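Local coordinates for peptidase S9 prolyl oligopeptidase catalytic domain-containing protein (Pyrococcus horikoshii, PDB 4HXF), which probably cleaves peptides as a serine protease of the prolyl oligopeptidase family, an acylaminoacyl peptidase that assembles into a self-compartmentalizing hexamer, at residues A[376-381]-A[407-412]; A[458-463]-A[480-485]. All blocks are in the same frame, centred on the assembly; numbering follows the deposited sequence.

How the interactions relate
Both interactions lie in the same largely parallel sheet of the alpha/beta hydrolase domain, and they meet where strand 378-384 runs beside strand 460-465: Val-380 N and O are probably hydrogen-bonded to Arg-459 O and Gly-461 N. Each joins the two strands of a beta-alpha-beta unit, one through helix 398-405 and the other through helix 467-478. Interaction 1 is buried, with side chains on both faces of the sheet and no charge pair across it. Interaction 2 also has an apolar interior around Phe-482, but at its start it reaches the surface, where a weak salt bridge and a water between backbone and lysine add polar chemistry.

Interaction 1. Residues A[376-381]-A[407-412]; sequences EKAPVI and GYYIVY
Ile-381 and Pro-379 both pack on the ring of Tyr-408, from different directions. The methyl CD1 of Ile-381 lies over one face, 4.0 Å from the ring centroid and displaced toward the rim, a CH-pi contact. Ile-381 chi1 of -59° sets CG1 beside its own backbone N, and CG1 also reaches Tyr-408 CD2, at 3.7 Å. Pro-379 crosses the tyrosine at about a right angle and brings its CG to 3.6 Å from Tyr-408 CD2. Helix 586-605 covers this group: Phe-600 touches Ile-381 and Tyr-408, and the tyrosine hydroxyl is hydrogen-bonded to Glu-601. An alanine in place of Tyr-408 would probably open a gap beside Pro-379 and Ile-381 CD1 and leave Glu-601 without its phenol partner.

Val-380 and Tyr-409 point to the other face of the sheet. Val-380 CG2 rests 3.9 Å from Tyr-409 CB, while CG1, anti to the backbone N, meets Val-411 CG1. Ala-378 CB approaches the Tyr-409 ring at CD1, and Pro-379 O sits at the edge of that ring, in its plane. The Tyr-409 hydroxyl is held by Glu-452.

Three backbone hydrogen bonds tie the strands together. Tyr-409 N donates to Pro-379 O in the most bent of the set, at 143°. The one from Ile-381 N to Tyr-409 O is nearly straight at 173°. Val-411 N to Ile-381 O, 2.9 Å, continues the ladder. Gly-407, with positive phi, ends helix 398-405 in a Schellman motif just before the second strand begins. The parallel pairing of strands 378-384 and 409-413, with that helix between them in the chain, is a beta-alpha-beta unit of the alpha/beta hydrolase fold.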
loop_
_atom_site.group_PDB
_atom_site.type_symbol
_atom_site.label_atom_id
_atom_site.label_comp_id
_atom_site.label_asym_id
_atom_site.label_seq_id
_atom_site.Cartn_x
_atom_site.Cartn_y
_atom_site.Cartn_z
ATOM N N GLU A 376 -5.797 50.804 37.099
ATOM C CA GLU A 376 -5.781 50.468 35.688
ATOM C C GLU A 376 -7.255 50.313 35.247
ATOM O O GLU A 376 -8.033 49.920 36.077
ATOM C CB GLU A 376 -5.054 49.122 35.416
ATOM C CG GLU A 376 -3.771 48.662 36.118
ATOM C CD GLU A 376 -3.616 47.148 35.767
ATOM O OE1 GLU A 376 -3.515 46.759 34.560
ATOM O OE2 GLU A 376 -3.786 46.314 36.680
ATOM N N LYS A 377 -7.583 50.502 33.954
ATOM C CA LYS A 377 -8.920 50.026 33.419
ATOM C C LYS A 377 -8.763 48.838 32.474
ATOM O O LYS A 377 -7.703 48.628 31.963
ATOM C CB LYS A 377 -9.595 51.051 32.599
ATOM C CG LYS A 377 -10.200 52.175 33.401
ATOM C CD LYS A 377 -10.874 53.170 32.469
ATOM C CE LYS A 377 -12.028 53.794 33.204
ATOM N NZ LYS A 377 -13.005 52.684 33.258
ATOM N N ALA A 378 -9.821 48.072 32.231
ATOM C CA ALA A 378 -9.663 46.889 31.430
ATOM C C ALA A 378 -10.801 46.829 30.432
ATOM O O ALA A 378 -11.931 47.201 30.753
ATOM C CB ALA A 378 -9.641 45.567 32.270
ATOM N N PRO A 379 -10.506 46.269 29.236
ATOM C CA PRO A 379 -11.558 46.063 28.247
ATOM C C PRO A 379 -12.571 44.991 28.711
ATOM O O PRO A 379 -12.283 44.197 29.640
ATOM C CB PRO A 379 -10.810 45.660 26.970
ATOM C CG PRO A 379 -9.584 44.946 27.532
ATOM C CD PRO A 379 -9.245 45.637 28.826
ATOM N N VAL A 380 -13.693 44.928 27.997
ATOM C CA VAL A 380 -14.852 44.114 28.400
ATOM C C VAL A 380 -15.303 43.299 27.207
ATOM O O VAL A 380 -15.552 43.864 26.196
ATOM C CB VAL A 380 -16.014 45.025 28.918
ATOM C CG1 VAL A 380 -17.207 44.190 29.402
ATOM C CG2 VAL A 380 -15.483 46.000 30.045
ATOM N N ILE A 381 -15.548 42.001 27.403
ATOM C CA ILE A 381 -16.239 41.186 26.421
ATOM C C ILE A 381 -17.609 40.752 26.970
ATOM O O ILE A 381 -17.657 40.071 28.062
ATOM C CB ILE A 381 -15.495 39.907 26.060
ATOM C CG1 ILE A 381 -14.098 40.300 25.489
ATOM C CG2 ILE A 381 -16.240 39.153 24.940
ATOM C CD1 ILE A 381 -13.106 39.130 25.272
ATOM N N GLY A 407 -6.764 39.498 30.474
ATOM C CA GLY A 407 -6.885 40.867 30.972
ATOM C C GLY A 407 -8.239 41.491 30.598
ATOM O O GLY A 407 -8.386 42.724 30.666
ATOM N N TYR A 408 -9.229 40.656 30.283
ATOM C CA TYR A 408 -10.580 41.166 29.962
ATOM C C TYR A 408 -11.611 40.908 31.062
ATOM O O TYR A 408 -11.623 39.838 31.654
ATOM C CB TYR A 408 -11.167 40.590 28.659
ATOM C CG TYR A 408 -10.385 40.756 27.375
ATOM C CD1 TYR A 408 -9.229 40.017 27.098
ATOM C CD2 TYR A 408 -10.767 41.719 26.443
ATOM C CE1 TYR A 408 -8.468 40.211 25.961
ATOM C CE2 TYR A 408 -9.989 41.904 25.285
ATOM C CZ TYR A 408 -8.915 41.152 25.039
ATOM O OH TYR A 408 -8.196 41.336 23.889
ATOM N N TYR A 409 -12.421 41.913 31.330
ATOM C CA TYR A 409 -13.703 41.657 31.990
ATOM C C TYR A 409 -14.540 40.783 31.070
ATOM O O TYR A 409 -14.562 40.974 29.857
ATOM C CB TYR A 409 -14.493 42.938 32.243
ATOM C CG TYR A 409 -14.090 43.692 33.506
ATOM C CD1 TYR A 409 -13.153 44.718 33.432
ATOM C CD2 TYR A 409 -14.672 43.393 34.738
ATOM C CE1 TYR A 409 -12.857 45.496 34.554
ATOM C CE2 TYR A 409 -14.361 44.129 35.860
ATOM C CZ TYR A 409 -13.447 45.180 35.750
ATOM O OH TYR A 409 -13.214 45.887 36.950
ATOM N N ILE A 410 -15.311 39.906 31.666
ATOM C CA ILE A 410 -16.282 39.060 30.970
ATOM C C ILE A 410 -17.640 39.363 31.639
ATOM O O ILE A 410 -17.749 39.395 32.894
ATOM C CB ILE A 410 -15.968 37.571 31.225
ATOM C CG1 ILE A 410 -14.471 37.256 30.972
ATOM C CG2 ILE A 410 -16.889 36.651 30.452
ATOM C CD1 ILE A 410 -13.979 37.563 29.533
ATOM N N VAL A 411 -18.628 39.642 30.793
ATOM C CA VAL A 411 -19.970 39.937 31.322
ATOM C C VAL A 411 -20.994 39.164 30.529
ATOM O O VAL A 411 -20.937 39.056 29.327
ATOM C CB VAL A 411 -20.284 41.440 31.381
ATOM C CG1 VAL A 411 -20.287 42.128 30.101
ATOM C CG2 VAL A 411 -21.668 41.685 32.107
ATOM N N TYR A 412 -21.985 38.642 31.213
ATOM C CA TYR A 412 -23.003 37.815 30.551
ATOM C C TYR A 412 -24.299 37.707 31.431
ATOM O O TYR A 412 -24.219 37.750 32.676
ATOM C CB TYR A 412 -22.447 36.433 30.258
ATOM C CG TYR A 412 -21.911 35.569 31.407
ATOM C CD1 TYR A 412 -20.589 35.613 31.811
ATOM C CD2 TYR A 412 -22.742 34.736 32.092
ATOM C CE1 TYR A 412 -20.180 34.833 32.853
ATOM C CE2 TYR A 412 -22.266 33.886 33.127
ATOM C CZ TYR A 412 -20.949 33.965 33.445
ATOM O OH TYR A 412 -20.563 33.117 34.481
#

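Interaction 2. Residues A[458-463]-A[480-485]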
loop_
_atom_site.group_PDB
_atom_site.type_symbol
_atom_site.label_atom_id
_atom_site.label_comp_id
_atom_site.label_asym_id
_atom_site.label_seq_id
_atom_site.Cartn_x
_atom_site.Cartn_y
_atom_site.Cartn_z
ATOM N N GLU A 458 -15.126 52.507 26.985
ATOM C CA GLU A 458 -14.719 52.763 25.655
ATOM C C GLU A 458 -14.155 51.527 24.932
ATOM O O GLU A 458 -13.838 51.589 23.755
ATOM C CB GLU A 458 -13.692 53.930 25.608
ATOM C CG GLU A 458 -14.380 55.252 25.987
ATOM C CD GLU A 458 -15.665 55.575 25.140
ATOM O OE1 GLU A 458 -15.688 55.428 23.829
ATOM O OE2 GLU A 458 -16.706 55.919 25.814
ATOM N N ARG A 459 -14.040 50.381 25.624
ATOM C CA ARG A 459 -13.560 49.158 24.955
ATOM C C ARG A 459 -14.431 47.973 25.381
ATOM O O ARG A 459 -13.960 47.020 26.028
ATOM C CB ARG A 459 -12.092 48.890 25.291
ATOM C CG ARG A 459 -11.089 49.924 24.676
ATOM C CD ARG A 459 -9.661 49.485 25.012
ATOM N NE ARG A 459 -9.415 49.693 26.432
ATOM C CZ ARG A 459 -8.483 49.088 27.144
ATOM N NH1 ARG A 459 -7.634 48.242 26.600
ATOM N NH2 ARG A 459 -8.380 49.381 28.417
ATOM N N ILE A 460 -15.689 48.006 24.923
ATOM C CA ILE A 460 -16.649 46.910 25.129
ATOM C C ILE A 460 -16.888 46.190 23.812
ATOM O O ILE A 460 -17.219 46.846 22.824
ATOM C CB ILE A 460 -17.979 47.407 25.649
ATOM C CG1 ILE A 460 -17.742 48.259 26.939
ATOM C CG2 ILE A 460 -18.906 46.174 25.975
ATOM C CD1 ILE A 460 -19.066 48.887 27.481
ATOM N N GLY A 461 -16.697 44.881 23.803
ATOM C CA GLY A 461 -16.984 44.062 22.633
ATOM C C GLY A 461 -18.091 43.092 22.976
ATOM O O GLY A 461 -18.515 42.975 24.160
ATOM N N ILE A 462 -18.585 42.378 21.990
ATOM C CA ILE A 462 -19.668 41.452 22.136
ATOM C C ILE A 462 -19.488 40.265 21.240
ATOM O O ILE A 462 -18.895 40.334 20.137
ATOM C CB ILE A 462 -21.025 42.129 21.868
ATOM C CG1 ILE A 462 -22.185 41.221 22.225
ATOM C CG2 ILE A 462 -21.079 42.763 20.434
ATOM C CD1 ILE A 462 -23.538 41.982 22.298
ATOM N N THR A 463 -19.801 39.092 21.760
ATOM C CA THR A 463 -19.694 37.851 20.996
ATOM C C THR A 463 -20.792 36.841 21.372
ATOM O O THR A 463 -21.299 36.888 22.490
ATOM C CB THR A 463 -18.305 37.195 21.200
ATOM O OG1 THR A 463 -18.115 36.062 20.340
ATOM C CG2 THR A 463 -18.033 36.764 22.712
ATOM N N ASP A 480 -24.336 51.812 19.263
ATOM C CA ASP A 480 -23.002 52.289 19.027
ATOM C C ASP A 480 -22.095 51.995 20.233
ATOM O O ASP A 480 -20.962 52.473 20.296
ATOM C CB ASP A 480 -23.014 53.816 18.710
ATOM C CG ASP A 480 -23.814 54.178 17.445
ATOM O OD1 ASP A 480 -23.787 53.423 16.455
ATOM O OD2 ASP A 480 -24.456 55.272 17.460
ATOM N N LEU A 481 -22.558 51.191 21.182
ATOM C CA LEU A 481 -21.764 50.911 22.341
ATOM C C LEU A 481 -20.518 50.076 22.081
ATOM O O LEU A 481 -19.523 50.271 22.713
ATOM C CB LEU A 481 -22.661 50.180 23.399
ATOM C CG LEU A 481 -22.059 49.847 24.772
ATOM C CD1 LEU A 481 -21.557 51.141 25.448
ATOM C CD2 LEU A 481 -23.153 49.104 25.589
ATOM N N PHE A 482 -20.579 49.132 21.137
ATOM C CA PHE A 482 -19.565 48.103 20.973
ATOM C C PHE A 482 -18.476 48.454 19.986
ATOM O O PHE A 482 -18.722 49.089 18.958
ATOM C CB PHE A 482 -20.216 46.787 20.574
ATOM C CG PHE A 482 -21.294 46.361 21.511
ATOM C CD1 PHE A 482 -22.616 46.658 21.273
ATOM C CD2 PHE A 482 -20.974 45.748 22.693
ATOM C CE1 PHE A 482 -23.619 46.359 22.131
ATOM C CE2 PHE A 482 -21.992 45.474 23.583
ATOM C CZ PHE A 482 -23.294 45.761 23.337
ATOM N N LYS A 483 -17.247 48.084 20.353
ATOM C CA LYS A 483 -16.048 48.459 19.570
ATOM C C LYS A 483 -15.618 47.334 18.585
ATOM O O LYS A 483 -14.821 47.564 17.701
ATOM C CB LYS A 483 -14.943 48.794 20.502
ATOM C CG LYS A 483 -15.218 50.111 21.249
ATOM C CD LYS A 483 -15.534 51.297 20.328
ATOM C CE LYS A 483 -15.512 52.615 21.131
ATOM N NZ LYS A 483 -16.636 52.599 22.141
ATOM N N ALA A 484 -16.095 46.128 18.822
ATOM C CA ALA A 484 -15.774 44.900 18.075
ATOM C C ALA A 484 -16.795 43.862 18.351
ATOM O O ALA A 484 -17.331 43.791 19.439
ATOM C CB ALA A 484 -14.389 44.375 18.511
ATOM N N GLY A 485 -16.981 42.966 17.409
ATOM C CA GLY A 485 -17.835 41.826 17.524
ATOM C C GLY A 485 -17.263 40.562 16.948
ATOM O O GLY A 485 -16.472 40.624 15.951
HETATM O O HOH W 1 -17.140 50.462 24.074
#
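Ile-460 and Ile-462 meet Phe-482 in a beta-alpha-beta unit of the alpha/beta hydrolase fold, whose strands 460-465 and 484-488 are joined by helix 467-478. The Phe-482 ring has both faces covered, each off-centre toward the rim: CB of its neighbour Leu-481 lies over one, and Ile-462 CG2 over the opposite one, 4.0 Å from the ring centroid. With Ile-462 CG1 anti to the backbone N (chi1 -171°), CG2 falls between N and the carbonyl carbon, turned onto the ring, while Ile-462 CD1 reaches Phe-482 CZ. Ile-460 CG2 approaches Phe-482 CD2 obliquely, and Ile-460 CD1 touches Leu-481 CD1 at 3.9 Å.

Lys-483 N donates a hydrogen bond to Ile-460 O at 2.8 Å, and Ile-462 N to Ala-484 O at 3.2 Å. The Lys-483 chain, bent at chi2 and chi4, crosses Glu-458 obliquely and brings its CG within 3.2 Å of Glu-458 O. NZ makes a weak salt bridge with Glu-458 OE1 at 3.4 Å. Beside the apolar interior round Phe-482, one water accepts from Ile-460 N and donates to Leu-481 O, satisfying both and linking them to Lys-483 NZ, from which it also accepts.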